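Local coordinates for NmrA family protein (Shigella flexneri 2a, PDB 3QVO) that is of unknown function but probably binds NAD(P) through a Rossmann-type fold, at residues I91-L96 / I121-L126. Numbering follows the deposited sequence.
Sequences IVYANL and IFVLSL
Phe122 carries its ring anti to its own backbone N (chi1 -161°), which lays one side of the ring along strand 91-95, while Leu96 turns CG anti to its carbonyl carbon (chi1 -58°) and brings CD1 back to that ring. Ala94 CB sits 3.5 Å from Phe122 CD2, and Leu96 CD1 lies 3.5 Å from Phe122 CZ, both methyls approaching obliquely. Helix 101-114 covers this face through Leu101, Gln104 and Ala105. Across the sheet, the edge of the Tyr93 ring meets a Val123 methyl, CE1 to CG2 at 4.0 Å, and both side chains touch Ile204 of helix 197-209. Between the two faces the backbones run parallel, held by three nearly straight backbone hydrogen bonds: Ile121 N to Val92 O (2.8 Å), Ala94 N to Ile121 O (2.9 Å) and Val123 N to Ala94 O (3.0 Å). Beyond them the chains part, and a water bridges the gap, accepting from Ser125 N and within hydrogen-bonding range of Leu96 O (2.9 Å) and Val123 O, though its two protons have other acceptors to serve. This is the beta-alpha-beta unit of a Rossmann-type fold, with helix 101-114 as the crossover. The contact implies a buried apolar setting where facing amides and carbonyls bond directly, and water takes over as the strands separate.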
loop_
_atom_site.group_PDB
_atom_site.type_symbol
_atom_site.label_atom_id
_atom_site.label_comp_id
_atom_site.label_asym_id
_atom_site.label_seq_id
_atom_site.Cartn_x
_atom_site.Cartn_y
_atom_site.Cartn_z
ATOM N N ILE A 91 -2.740 -10.439 -5.715
ATOM C CA ILE A 91 -2.026 -9.190 -5.497
ATOM C C ILE A 91 -2.440 -8.671 -4.151
ATOM O O ILE A 91 -3.624 -8.621 -3.849
ATOM C CB ILE A 91 -2.363 -8.126 -6.536
ATOM C CG1 ILE A 91 -1.833 -8.497 -7.918
ATOM C CG2 ILE A 91 -1.730 -6.815 -6.192
ATOM C CD1 ILE A 91 -2.432 -7.646 -9.049
ATOM N N VAL A 92 -1.444 -8.335 -3.332
ATOM C CA VAL A 92 -1.662 -7.785 -2.001
ATOM C C VAL A 92 -1.262 -6.343 -2.033
ATOM O O VAL A 92 -0.187 -5.998 -2.526
ATOM C CB VAL A 92 -0.819 -8.526 -0.936
ATOM C CG1 VAL A 92 -0.982 -7.871 0.445
ATOM C CG2 VAL A 92 -1.223 -9.983 -0.882
ATOM N N TYR A 93 -2.159 -5.518 -1.508
ATOM C CA TYR A 93 -1.944 -4.125 -1.373
ATOM C C TYR A 93 -2.100 -3.813 0.100
ATOM O O TYR A 93 -3.166 -3.999 0.674
ATOM C CB TYR A 93 -2.928 -3.346 -2.238
ATOM C CG TYR A 93 -3.161 -1.920 -1.744
ATOM C CD1 TYR A 93 -2.140 -1.199 -1.192
ATOM C CD2 TYR A 93 -4.399 -1.294 -1.877
ATOM C CE1 TYR A 93 -2.305 0.071 -0.734
ATOM C CE2 TYR A 93 -4.571 0.017 -1.390
ATOM C CZ TYR A 93 -3.492 0.665 -0.812
ATOM O OH TYR A 93 -3.577 1.929 -0.324
ATOM N N ALA A 94 -0.995 -3.374 0.703
ATOM C CA ALA A 94 -0.881 -3.100 2.103
ATOM C C ALA A 94 -0.671 -1.608 2.286
ATOM O O ALA A 94 0.223 -1.008 1.674
ATOM C CB ALA A 94 0.305 -3.849 2.699
ATOM N N ASN A 95 -1.505 -1.058 3.165
ATOM C CA ASN A 95 -1.485 0.330 3.568
ATOM C C ASN A 95 -1.599 0.227 5.093
ATOM O O ASN A 95 -2.711 0.406 5.644
ATOM C CB ASN A 95 -2.710 1.045 2.906
ATOM C CG ASN A 95 -2.746 2.569 3.156
ATOM O OD1 ASN A 95 -1.704 3.169 3.607
ATOM N ND2 ASN A 95 -3.966 3.215 2.924
ATOM N N LEU A 96 -0.472 -0.123 5.750
ATOM C CA LEU A 96 -0.447 -0.459 7.166
ATOM C C LEU A 96 0.075 0.648 8.044
ATOM O O LEU A 96 1.086 1.299 7.728
ATOM C CB LEU A 96 0.465 -1.646 7.421
ATOM C CG LEU A 96 0.109 -2.921 6.668
ATOM C CD1 LEU A 96 1.220 -3.869 6.973
ATOM C CD2 LEU A 96 -1.267 -3.430 7.061
ATOM N N ILE A 121 2.250 -4.798 -3.051
ATOM C CA ILE A 121 2.390 -3.334 -3.140
ATOM C C ILE A 121 2.282 -2.852 -1.710
ATOM O O ILE A 121 1.270 -3.106 -1.048
ATOM C CB ILE A 121 1.275 -2.693 -4.004
ATOM C CG1 ILE A 121 1.273 -3.321 -5.394
ATOM C CG2 ILE A 121 1.479 -1.190 -4.091
ATOM C CD1 ILE A 121 0.067 -2.955 -6.275
ATOM N N PHE A 122 3.344 -2.232 -1.200
ATOM C CA PHE A 122 3.430 -1.929 0.208
ATOM C C PHE A 122 3.776 -0.443 0.404
ATOM O O PHE A 122 4.841 0.045 -0.041
ATOM C CB PHE A 122 4.476 -2.829 0.856
ATOM C CG PHE A 122 4.369 -2.951 2.389
ATOM C CD1 PHE A 122 4.865 -1.982 3.216
ATOM C CD2 PHE A 122 3.817 -4.078 2.982
ATOM C CE1 PHE A 122 4.796 -2.128 4.614
ATOM C CE2 PHE A 122 3.732 -4.225 4.360
ATOM C CZ PHE A 122 4.215 -3.259 5.172
ATOM N N VAL A 123 2.862 0.253 1.068
ATOM C CA VAL A 123 2.989 1.696 1.306
ATOM C C VAL A 123 3.632 1.928 2.615
ATOM O O VAL A 123 3.160 1.414 3.634
ATOM C CB VAL A 123 1.641 2.423 1.279
ATOM C CG1 VAL A 123 1.854 3.960 1.553
ATOM C CG2 VAL A 123 1.001 2.231 -0.071
ATOM N N LEU A 124 4.738 2.678 2.597
ATOM C CA LEU A 124 5.352 3.135 3.834
ATOM C C LEU A 124 5.269 4.645 3.936
ATOM O O LEU A 124 6.039 5.393 3.300
ATOM C CB LEU A 124 6.802 2.640 3.971
ATOM C CG LEU A 124 6.956 1.137 4.283
ATOM C CD1 LEU A 124 8.366 0.658 3.935
ATOM C CD2 LEU A 124 6.624 0.830 5.755
ATOM N N SER A 125 4.368 5.071 4.816
ATOM C CA SER A 125 4.036 6.463 5.017
ATOM C C SER A 125 3.945 6.675 6.502
ATOM O O SER A 125 3.285 5.898 7.174
ATOM C CB SER A 125 2.660 6.746 4.371
ATOM O OG SER A 125 2.256 8.081 4.559
ATOM N N LEU A 126 4.556 7.720 7.040
ATOM C CA LEU A 126 4.642 7.807 8.508
ATOM C C LEU A 126 3.330 8.176 9.163
ATOM O O LEU A 126 3.067 7.758 10.287
ATOM C CB LEU A 126 5.661 8.835 8.980
ATOM C CG LEU A 126 7.158 8.606 8.824
ATOM C CD1 LEU A 126 7.830 9.804 9.543
ATOM C CD2 LEU A 126 7.616 7.240 9.362
HETATM O O HOH W 1 3.084 2.889 6.338
#